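Local structure of 5-cytosine DNA methyltransferase (Entamoeba histolytica, 3QV2) at residues Val11-Phe16 / Cys77-Met82; Pro123-Ile128 / Met176-Pro181; Thr180-Glu185 / Met318-Asp323. The protein probably transfers methyl groups from S-adenosyl-L-methionine to carbon 5 of cytosine in tRNA or DNA, as a DNMT2-like member of the C5-methyltransferase family. All coordinates share one frame; numbering follows the deposited sequence.

Contacts 1 and 2 lie in one mixed beta-sheet; contact 3 joins the loop after strand 172-178 to the end of helix 311-321, which packs on the sheet. Contact 1 (11-16 with 77-82) pairs parallel strands. Contact 2 (123-128 with 176-181) has its centre about 10 Å from that of contact 1, and strands 79-82 and 125-130 lie side by side, with Trp-80 O 2.9 Å from Phe-127 N. One sulfate touches both contacts. Contact 3 (180-185 with 318-323) is about 9 Å from contact 2 between centres, tied to it by Arg-178 NH1 at 2.6 Å from Asp-323 OD1. Contact 1 is beside the cofactor pocket, the Glu-15 side chain about 6 Å from S-adenosyl-L-homocysteine; contact 3 lies away from it.

Contact 1. Residues Val11-Phe16 / Cys77-Met82; sequences VNVIEF and CNTWFM. With SO4 (sulfate ion), chain D.
Asn-78 OD1 accepts two hydrogen bonds from opposite faces of its amide plane: Asn-12 N donates across the contact at 2.8 Å, and Thr-79 OG1 donates at 3.0 Å from within 77-82. Chi1 of 58° sets Asn-78 CG between its own backbone N and carbonyl carbon, a placement from which OD1 meets Asn-12 N. The amide's other end, ND2, reaches Gln-10 O and a sulfate oxygen. This grip sits just ahead of strand 79-82, beside its parallel neighbour 11-16, in the Rossmann-like sheet of class I methyltransferases. Beyond it, Ile-14 N donates to Thr-79 O at 2.9 Å, with a nearly straight angle of 170° at the hydrogen, and Phe-81 N returns a bond to Ile-14 O.

Side chains fill both faces of the sheet. Val-13 and Phe-81 share one face, where Phe-81 also touches Leu-23 and Tyr-27 of helix 22-29; Val-13 CG1 sits over the Phe-81 ring in a CH-pi contact, 3.8 Å from its centroid. Ile-14, Phe-16, Trp-80 and Met-82 occupy the other face, against which helix 106-115 packs. There the Phe-16 ring meets the Trp-80 indole in a T-shaped stack, its plane turned 79° to the five-membered ring. Phe-16 also packs on Leu-64, a residue that binds S-adenosyl-L-homocysteine. The stack's leading atom is Phe-16 CE2, over one indole face and 3.6 Å from Trp-80 CD2.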
loop_
_atom_site.group_PDB
_atom_site.type_symbol
_atom_site.label_atom_id
_atom_site.label_comp_id
_atom_site.label_asym_id
_atom_site.label_seq_id
_atom_site.Cartn_x
_atom_site.Cartn_y
_atom_site.Cartn_z
ATOM N N VAL A 11 18.725 -9.074 -7.201
ATOM C CA VAL A 11 17.907 -8.557 -6.114
ATOM C C VAL A 11 17.037 -9.661 -5.523
ATOM O O VAL A 11 16.071 -10.102 -6.145
ATOM C CB VAL A 11 17.004 -7.399 -6.584
ATOM C CG1 VAL A 11 16.066 -6.970 -5.465
ATOM C CG2 VAL A 11 17.849 -6.227 -7.055
ATOM N N ASN A 12 17.392 -10.108 -4.324
ATOM C CA ASN A 12 16.633 -11.141 -3.634
ATOM C C ASN A 12 15.896 -10.554 -2.436
ATOM O O ASN A 12 16.515 -10.148 -1.453
ATOM C CB ASN A 12 17.558 -12.276 -3.197
ATOM C CG ASN A 12 18.370 -12.838 -4.348
ATOM O OD1 ASN A 12 19.600 -12.844 -4.313
ATOM N ND2 ASN A 12 17.681 -13.305 -5.383
ATOM N N VAL A 13 14.570 -10.514 -2.525
ATOM C CA VAL A 13 13.763 -9.768 -1.565
ATOM C C VAL A 13 12.995 -10.651 -0.587
ATOM O O VAL A 13 12.368 -11.634 -0.982
ATOM C CB VAL A 13 12.741 -8.864 -2.289
ATOM C CG1 VAL A 13 12.013 -7.981 -1.286
ATOM C CG2 VAL A 13 13.428 -8.018 -3.349
ATOM N N ILE A 14 13.045 -10.286 0.689
ATOM C CA ILE A 14 12.130 -10.845 1.672
ATOM C C ILE A 14 10.961 -9.880 1.831
ATOM O O ILE A 14 11.122 -8.777 2.353
ATOM C CB ILE A 14 12.798 -11.051 3.043
ATOM C CG1 ILE A 14 14.078 -11.877 2.908
ATOM C CG2 ILE A 14 11.827 -11.724 4.002
ATOM C CD1 ILE A 14 14.766 -12.151 4.230
ATOM N N GLU A 15 9.786 -10.295 1.369
ATOM C CA GLU A 15 8.613 -9.428 1.368
ATOM C C GLU A 15 7.827 -9.560 2.670
ATOM O O GLU A 15 6.833 -10.283 2.736
ATOM C CB GLU A 15 7.726 -9.755 0.165
ATOM C CG GLU A 15 6.703 -8.689 -0.194
ATOM C CD GLU A 15 6.023 -8.969 -1.523
ATOM O OE1 GLU A 15 5.155 -8.169 -1.929
ATOM O OE2 GLU A 15 6.357 -9.988 -2.164
ATOM N N PHE A 16 8.280 -8.861 3.704
ATOM C CA PHE A 16 7.616 -8.897 5.001
ATOM C C PHE A 16 6.240 -8.242 4.933
ATOM O O PHE A 16 6.059 -7.231 4.254
ATOM C CB PHE A 16 8.468 -8.202 6.063
ATOM C CG PHE A 16 9.784 -8.879 6.330
ATOM C CD1 PHE A 16 9.830 -10.087 7.005
ATOM C CD2 PHE A 16 10.976 -8.300 5.924
ATOM C CE1 PHE A 16 11.037 -10.708 7.260
ATOM C CE2 PHE A 16 12.187 -8.917 6.179
ATOM C CZ PHE A 16 12.217 -10.123 6.849
ATOM N N CYS A 77 18.924 -13.678 1.215
ATOM C CA CYS A 77 18.411 -12.524 0.488
ATOM C C CYS A 77 19.237 -11.284 0.798
ATOM O O CYS A 77 19.970 -11.248 1.784
ATOM C CB CYS A 77 16.941 -12.278 0.831
ATOM S SG CYS A 77 15.800 -13.488 0.128
ATOM N N ASN A 78 19.113 -10.268 -0.050
ATOM C CA ASN A 78 19.875 -9.035 0.119
ATOM C C ASN A 78 18.993 -7.790 0.114
ATOM O O ASN A 78 19.487 -6.671 -0.019
ATOM C CB ASN A 78 20.948 -8.921 -0.966
ATOM C CG ASN A 78 20.366 -8.944 -2.367
ATOM O OD1 ASN A 78 19.164 -8.755 -2.556
ATOM N ND2 ASN A 78 21.219 -9.174 -3.358
ATOM N N THR A 79 17.689 -7.989 0.266
ATOM C CA THR A 79 16.747 -6.878 0.221
ATOM C C THR A 79 15.544 -7.101 1.136
ATOM O O THR A 79 15.019 -8.210 1.234
ATOM C CB THR A 79 16.249 -6.628 -1.214
ATOM O OG1 THR A 79 17.368 -6.408 -2.081
ATOM C CG2 THR A 79 15.338 -5.417 -1.258
ATOM N N TRP A 80 15.114 -6.034 1.803
ATOM C CA TRP A 80 13.937 -6.079 2.659
ATOM C C TRP A 80 12.858 -5.127 2.157
ATOM O O TRP A 80 13.064 -3.916 2.106
ATOM C CB TRP A 80 14.300 -5.703 4.097
ATOM C CG TRP A 80 14.961 -6.789 4.886
ATOM C CD1 TRP A 80 15.499 -7.949 4.405
ATOM C CD2 TRP A 80 15.149 -6.818 6.303
ATOM N NE1 TRP A 80 16.014 -8.695 5.438
ATOM C CE2 TRP A 80 15.809 -8.020 6.620
ATOM C CE3 TRP A 80 14.821 -5.940 7.345
ATOM C CZ2 TRP A 80 16.150 -8.372 7.921
ATOM C CZ3 TRP A 80 15.159 -6.287 8.640
ATOM C CH2 TRP A 80 15.817 -7.492 8.917
ATOM N N PHE A 81 11.711 -5.684 1.780
ATOM C CA PHE A 81 10.528 -4.882 1.488
ATOM C C PHE A 81 9.514 -5.108 2.596
ATOM O O PHE A 81 9.296 -6.244 3.021
ATOM C CB PHE A 81 9.914 -5.266 0.141
ATOM C CG PHE A 81 10.704 -4.795 -1.045
ATOM C CD1 PHE A 81 11.819 -3.993 -0.878
ATOM C CD2 PHE A 81 10.325 -5.146 -2.330
ATOM C CE1 PHE A 81 12.543 -3.556 -1.968
ATOM C CE2 PHE A 81 11.047 -4.712 -3.425
ATOM C CZ PHE A 81 12.157 -3.915 -3.242
ATOM N N MET A 82 8.890 -4.034 3.069
ATOM C CA MET A 82 7.933 -4.164 4.160
ATOM C C MET A 82 7.004 -2.967 4.323
ATOM O O MET A 82 7.411 -1.813 4.176
ATOM C CB MET A 82 8.664 -4.414 5.479
ATOM C CG MET A 82 9.452 -3.217 5.982
ATOM S SD MET A 82 10.144 -3.489 7.624
ATOM C CE MET A 82 11.133 -4.951 7.335
HETATM S S SO4 D . 24.433 -10.508 -2.563
HETATM O O1 SO4 D . 23.440 -11.213 -1.759
HETATM O O2 SO4 D . 24.008 -9.131 -2.794
HETATM O O3 SO4 D . 25.708 -10.507 -1.849
HETATM O O4 SO4 D . 24.583 -11.187 -3.847
#

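Contact 2. Residues Pro123-Ile128 / Met176-Pro181; sequences PKHIFI and MARLTP. With SO4 (sulfate ion), chain D.
His-125 and Arg-178 run side by side and point the same way from a non-hydrogen-bonded antiparallel pair, with the imidazole and guanidinium planes 84° apart. The touch is made by the aliphatic part of the arginine: Arg-178 CB is 3.9 Å from His-125 CD2. Chi1 of 70° puts Arg-178 CG between its backbone N and carbonyl carbon, and from there the chain extends to NE, with CD beside the same His-125 CD2. At the far end the guanidinium edge receives two carbonyls in its plane: NE donates to Thr-180 O at 2.9 Å and NH2 to Pro-181 O at 3.1 Å, two bonds that fix the rotation of the group. NH1 forms a salt bridge with Asp-323, while His-125 NE2 is hydrogen-bonded to Asp-324 OD1.

Phe-127 and Met-176 repeat the side-by-side arrangement on the same face, Met-176 CG lying 3.9 Å from both Phe-127 CD1 and CE1. Helix 311-321 covers these two. On the other face, Ile-126 CB meets Ala-177 CB at 4.1 Å. This central pair is hydrogen-bonded in both directions: Ile-126 N to Ala-177 O is 2.7 Å, and Ala-177 N to Ile-126 O is 2.9 Å. The strand directions differ by 164°: strand 172-178 is the antiparallel strand inserted between 125-130 and 153-159, as in the class I methyltransferase sheet.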
loop_
_atom_site.group_PDB
_atom_site.type_symbol
_atom_site.label_atom_id
_atom_site.label_comp_id
_atom_site.label_asym_id
_atom_site.label_seq_id
_atom_site.Cartn_x
_atom_site.Cartn_y
_atom_site.Cartn_z
ATOM N N PRO A 123 20.866 -6.645 4.614
ATOM C CA PRO A 123 20.259 -6.326 3.317
ATOM C C PRO A 123 20.815 -5.016 2.776
ATOM O O PRO A 123 20.855 -4.022 3.501
ATOM C CB PRO A 123 18.768 -6.183 3.648
ATOM C CG PRO A 123 18.709 -5.985 5.131
ATOM C CD PRO A 123 19.859 -6.763 5.680
ATOM N N LYS A 124 21.253 -5.020 1.523
ATOM C CA LYS A 124 21.851 -3.832 0.923
ATOM C C LYS A 124 20.813 -2.760 0.598
ATOM O O LYS A 124 21.158 -1.600 0.381
ATOM C CB LYS A 124 22.647 -4.206 -0.330
ATOM C CG LYS A 124 23.799 -5.163 -0.059
ATOM C CD LYS A 124 24.521 -5.545 -1.340
ATOM C CE LYS A 124 25.656 -6.517 -1.061
ATOM N NZ LYS A 124 25.170 -7.748 -0.377
ATOM N N HIS A 125 19.544 -3.155 0.564
ATOM C CA HIS A 125 18.454 -2.216 0.320
ATOM C C HIS A 125 17.251 -2.542 1.195
ATOM O O HIS A 125 16.861 -3.703 1.323
ATOM C CB HIS A 125 18.043 -2.221 -1.155
ATOM C CG HIS A 125 19.123 -1.764 -2.086
ATOM N ND1 HIS A 125 20.094 -2.613 -2.573
ATOM C CD2 HIS A 125 19.388 -0.547 -2.615
ATOM C CE1 HIS A 125 20.909 -1.939 -3.363
ATOM N NE2 HIS A 125 20.505 -0.682 -3.406
ATOM N N ILE A 126 16.671 -1.511 1.801
ATOM C CA ILE A 126 15.465 -1.661 2.606
ATOM C C ILE A 126 14.426 -0.623 2.201
ATOM O O ILE A 126 14.744 0.556 2.035
ATOM C CB ILE A 126 15.752 -1.495 4.106
ATOM C CG1 ILE A 126 16.838 -2.469 4.561
ATOM C CG2 ILE A 126 14.478 -1.695 4.917
ATOM C CD1 ILE A 126 17.139 -2.383 6.039
ATOM N N PHE A 127 13.184 -1.065 2.046
ATOM C CA PHE A 127 12.092 -0.160 1.718
ATOM C C PHE A 127 10.934 -0.354 2.690
ATOM O O PHE A 127 10.412 -1.459 2.837
ATOM C CB PHE A 127 11.620 -0.379 0.280
ATOM C CG PHE A 127 10.637 0.650 -0.198
ATOM C CD1 PHE A 127 11.060 1.739 -0.941
ATOM C CD2 PHE A 127 9.290 0.531 0.099
ATOM C CE1 PHE A 127 10.159 2.690 -1.381
ATOM C CE2 PHE A 127 8.384 1.477 -0.337
ATOM C CZ PHE A 127 8.818 2.558 -1.079
ATOM N N ILE A 128 10.542 0.725 3.357
ATOM C CA ILE A 128 9.441 0.672 4.308
ATOM C C ILE A 128 8.299 1.576 3.867
ATOM O O ILE A 128 8.523 2.689 3.396
ATOM C CB ILE A 128 9.890 1.091 5.718
ATOM C CG1 ILE A 128 11.203 0.400 6.088
ATOM C CG2 ILE A 128 8.805 0.777 6.739
ATOM C CD1 ILE A 128 11.744 0.800 7.445
ATOM N N MET A 176 13.518 4.859 2.610
ATOM C CA MET A 176 14.462 4.220 1.703
ATOM C C MET A 176 15.845 4.153 2.335
ATOM O O MET A 176 16.523 5.170 2.481
ATOM C CB MET A 176 14.519 4.977 0.377
ATOM C CG MET A 176 13.238 4.891 -0.434
ATOM S SD MET A 176 12.986 6.341 -1.474
ATOM C CE MET A 176 12.651 7.582 -0.226
ATOM N N ALA A 177 16.257 2.947 2.714
ATOM C CA ALA A 177 17.533 2.755 3.389
ATOM C C ALA A 177 18.439 1.813 2.609
ATOM O O ALA A 177 17.979 0.829 2.032
ATOM C CB ALA A 177 17.309 2.231 4.799
ATOM N N ARG A 178 19.730 2.125 2.593
ATOM C CA ARG A 178 20.712 1.288 1.917
ATOM C C ARG A 178 22.115 1.583 2.442
ATOM O O ARG A 178 22.329 2.569 3.145
ATOM C CB ARG A 178 20.647 1.492 0.402
ATOM C CG ARG A 178 21.155 2.839 -0.073
ATOM C CD ARG A 178 20.823 3.065 -1.535
ATOM N NE ARG A 178 21.662 4.099 -2.133
ATOM C CZ ARG A 178 21.476 4.598 -3.350
ATOM N NH1 ARG A 178 20.471 4.161 -4.095
ATOM N NH2 ARG A 178 22.288 5.535 -3.819
ATOM N N LEU A 179 23.068 0.724 2.094
ATOM C CA LEU A 179 24.420 0.825 2.634
ATOM C C LEU A 179 25.312 1.770 1.832
ATOM O O LEU A 179 26.434 2.070 2.237
ATOM C CB LEU A 179 25.055 -0.563 2.721
ATOM C CG LEU A 179 24.260 -1.582 3.539
ATOM C CD1 LEU A 179 24.898 -2.957 3.447
ATOM C CD2 LEU A 179 24.150 -1.134 4.986
ATOM N N THR A 180 24.810 2.235 0.693
ATOM C CA THR A 180 25.536 3.208 -0.115
ATOM C C THR A 180 24.849 4.565 -0.039
ATOM O O THR A 180 23.621 4.642 -0.015
ATOM C CB THR A 180 25.628 2.771 -1.586
ATOM O OG1 THR A 180 24.316 2.744 -2.162
ATOM C CG2 THR A 180 26.257 1.389 -1.695
ATOM N N PRO A 181 25.640 5.646 0.002
ATOM C CA PRO A 181 25.066 6.994 0.050
ATOM C C PRO A 181 24.344 7.341 -1.247
ATOM O O PRO A 181 24.717 6.849 -2.313
ATOM C CB PRO A 181 26.294 7.890 0.240
ATOM C CG PRO A 181 27.426 7.101 -0.317
ATOM C CD PRO A 181 27.113 5.669 0.001
HETATM S S SO4 D . 24.433 -10.508 -2.563
HETATM O O1 SO4 D . 23.440 -11.213 -1.759
HETATM O O2 SO4 D . 24.008 -9.131 -2.794
HETATM O O3 SO4 D . 25.708 -10.507 -1.849
HETATM O O4 SO4 D . 24.583 -11.187 -3.847
HETATM O O HOH W 1 23.240 -0.471 -1.162
#

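Contact 3. Residues Thr180-Glu185 / Met318-Asp323; sequences TPFKNE and MEYLFD
Phe-182 leads the contact from the loop 180-185, its ring lying near parallel to that of Tyr-320 (planes 13° apart) but offset along their planes, so that one ring hardly covers the other, with centroids 5.0 Å apart. The nearest ring atoms are Phe-182 CD1 and Tyr-320 CE2, at 3.5 Å. Although the planes nearly match, the two side chains cross at about a right angle, and the phenol oxygen reaches back to the root of the phenylalanine, Tyr-320 OH being 3.4 Å from Phe-182 CB. Leu-321 CA stands at the edge of the Phe-182 ring, and Arg-178 adds a cation-pi contact to it.

At Lys-183 the backbone takes over: its N donates to a water that in turn donates to Asp-323 OD1. The contact thereby fastens the loop following strand 172-178 to the C-terminal end of helix 311-321, the helix that packs on the mixed sheet of this Rossmann-like methyltransferase fold. Asp-323 lies just beyond that helix end and also forms a salt bridge with Arg-178 through OD1.

Asn-184 takes part in both direct hydrogen bonds of the contact. Its carbonyl O accepts from Tyr-320 OH at 3.0 Å, the hydroxyl approaching nearly along the C=O axis (164° at the oxygen). Asn-184 ND2 donates to Asp-323 OD2, also at 3.0 Å, with the acceptor close to the amide plane but the donor well above the carboxylate plane, the two groups being turned 82° to each other. A second water accepts from Asn-184 N and donates to the same OD2 at 2.7 Å. Glu-185 follows with its backbone, its carbonyl C resting 3.7 Å from Tyr-320 CE1.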
loop_
_atom_site.group_PDB
_atom_site.type_symbol
_atom_site.label_atom_id
_atom_site.label_comp_id
_atom_site.label_asym_id
_atom_site.label_seq_id
_atom_site.Cartn_x
_atom_site.Cartn_y
_atom_site.Cartn_z
ATOM N N THR A 180 24.810 2.235 0.693
ATOM C CA THR A 180 25.536 3.208 -0.115
ATOM C C THR A 180 24.849 4.565 -0.039
ATOM O O THR A 180 23.621 4.642 -0.015
ATOM C CB THR A 180 25.628 2.771 -1.586
ATOM O OG1 THR A 180 24.316 2.744 -2.162
ATOM C CG2 THR A 180 26.257 1.389 -1.695
ATOM N N PRO A 181 25.640 5.646 0.002
ATOM C CA PRO A 181 25.066 6.994 0.050
ATOM C C PRO A 181 24.344 7.341 -1.247
ATOM O O PRO A 181 24.717 6.849 -2.313
ATOM C CB PRO A 181 26.294 7.890 0.240
ATOM C CG PRO A 181 27.426 7.101 -0.317
ATOM C CD PRO A 181 27.113 5.669 0.001
ATOM N N PHE A 182 23.313 8.175 -1.150
ATOM C CA PHE A 182 22.563 8.608 -2.323
ATOM C C PHE A 182 23.266 9.778 -3.002
ATOM O O PHE A 182 23.352 10.869 -2.440
ATOM C CB PHE A 182 21.139 9.013 -1.931
ATOM C CG PHE A 182 20.326 7.891 -1.348
ATOM C CD1 PHE A 182 19.472 7.150 -2.147
ATOM C CD2 PHE A 182 20.414 7.580 -0.001
ATOM C CE1 PHE A 182 18.720 6.118 -1.613
ATOM C CE2 PHE A 182 19.666 6.551 0.540
ATOM C CZ PHE A 182 18.817 5.819 -0.267
ATOM N N LYS A 183 23.769 9.543 -4.211
ATOM C CA LYS A 183 24.484 10.573 -4.957
ATOM C C LYS A 183 23.536 11.580 -5.597
ATOM O O LYS A 183 23.867 12.757 -5.730
ATOM C CB LYS A 183 25.366 9.944 -6.039
ATOM C CG LYS A 183 26.536 9.141 -5.503
ATOM C CD LYS A 183 27.438 8.672 -6.631
ATOM C CE LYS A 183 28.679 7.991 -6.086
ATOM N NZ LYS A 183 29.629 7.626 -7.169
ATOM N N ASN A 184 22.357 11.111 -5.993
ATOM C CA ASN A 184 21.402 11.945 -6.712
ATOM C C ASN A 184 20.233 12.392 -5.846
ATOM O O ASN A 184 19.823 11.683 -4.925
ATOM C CB ASN A 184 20.873 11.204 -7.939
ATOM C CG ASN A 184 21.975 10.544 -8.742
ATOM O OD1 ASN A 184 22.726 11.213 -9.450
ATOM N ND2 ASN A 184 22.073 9.223 -8.639
ATOM N N GLU A 185 19.696 13.570 -6.143
ATOM C CA GLU A 185 18.485 14.034 -5.478
ATOM C C GLU A 185 17.326 13.147 -5.898
ATOM O O GLU A 185 17.231 12.754 -7.059
ATOM C CB GLU A 185 18.169 15.482 -5.863
ATOM C CG GLU A 185 19.207 16.499 -5.434
ATOM C CD GLU A 185 18.725 17.927 -5.623
ATOM O OE1 GLU A 185 19.478 18.740 -6.201
ATOM O OE2 GLU A 185 17.593 18.236 -5.190
ATOM N N MET A 318 11.265 3.221 -5.451
ATOM C CA MET A 318 12.167 2.077 -5.498
ATOM C C MET A 318 13.268 2.301 -6.527
ATOM O O MET A 318 14.426 1.959 -6.293
ATOM C CB MET A 318 11.401 0.792 -5.812
ATOM C CG MET A 318 10.573 0.258 -4.653
ATOM S SD MET A 318 9.813 -1.330 -5.039
ATOM C CE MET A 318 9.154 -1.796 -3.440
ATOM N N GLU A 319 12.898 2.877 -7.667
ATOM C CA GLU A 319 13.865 3.202 -8.706
ATOM C C GLU A 319 14.951 4.113 -8.142
ATOM O O GLU A 319 16.113 4.037 -8.543
ATOM C CB GLU A 319 13.171 3.865 -9.896
ATOM C CG GLU A 319 12.220 2.941 -10.645
ATOM C CD GLU A 319 11.295 3.687 -11.586
ATOM O OE1 GLU A 319 11.373 4.933 -11.639
ATOM O OE2 GLU A 319 10.486 3.026 -12.269
ATOM N N TYR A 320 14.564 4.967 -7.200
ATOM C CA TYR A 320 15.513 5.832 -6.515
ATOM C C TYR A 320 16.369 5.023 -5.547
ATOM O O TYR A 320 17.597 5.105 -5.570
ATOM C CB TYR A 320 14.775 6.944 -5.770
ATOM C CG TYR A 320 15.675 7.859 -4.971
ATOM C CD1 TYR A 320 16.546 8.735 -5.605
ATOM C CD2 TYR A 320 15.645 7.856 -3.583
ATOM C CE1 TYR A 320 17.369 9.575 -4.879
ATOM C CE2 TYR A 320 16.461 8.694 -2.849
ATOM C CZ TYR A 320 17.320 9.551 -3.502
ATOM O OH TYR A 320 18.135 10.388 -2.773
ATOM N N LEU A 321 15.706 4.240 -4.700
ATOM C CA LEU A 321 16.381 3.389 -3.725
ATOM C C LEU A 321 17.463 2.516 -4.356
ATOM O O LEU A 321 18.508 2.278 -3.753
ATOM C CB LEU A 321 15.360 2.501 -3.007
ATOM C CG LEU A 321 15.916 1.404 -2.094
ATOM C CD1 LEU A 321 16.683 2.006 -0.927
ATOM C CD2 LEU A 321 14.794 0.508 -1.594
ATOM N N PHE A 322 17.205 2.038 -5.570
ATOM C CA PHE A 322 18.120 1.120 -6.243
ATOM C C PHE A 322 19.000 1.798 -7.293
ATOM O O PHE A 322 19.625 1.121 -8.110
ATOM C CB PHE A 322 17.341 -0.022 -6.901
ATOM C CG PHE A 322 16.772 -1.014 -5.928
ATOM C CD1 PHE A 322 17.527 -2.094 -5.502
ATOM C CD2 PHE A 322 15.479 -0.877 -5.448
ATOM C CE1 PHE A 322 17.009 -3.012 -4.611
ATOM C CE2 PHE A 322 14.955 -1.795 -4.558
ATOM C CZ PHE A 322 15.721 -2.864 -4.138
ATOM N N ASP A 323 19.059 3.125 -7.272
ATOM C CA ASP A 323 19.807 3.857 -8.292
ATOM C C ASP A 323 21.320 3.701 -8.134
ATOM O O ASP A 323 22.096 4.265 -8.904
ATOM C CB ASP A 323 19.408 5.336 -8.314
ATOM C CG ASP A 323 20.094 6.149 -7.234
ATOM O OD1 ASP A 323 20.628 5.557 -6.276
ATOM O OD2 ASP A 323 20.089 7.393 -7.346
HETATM O O HOH W 2 23.460 7.175 -6.224
HETATM O O HOH W 3 20.547 8.733 -5.056
#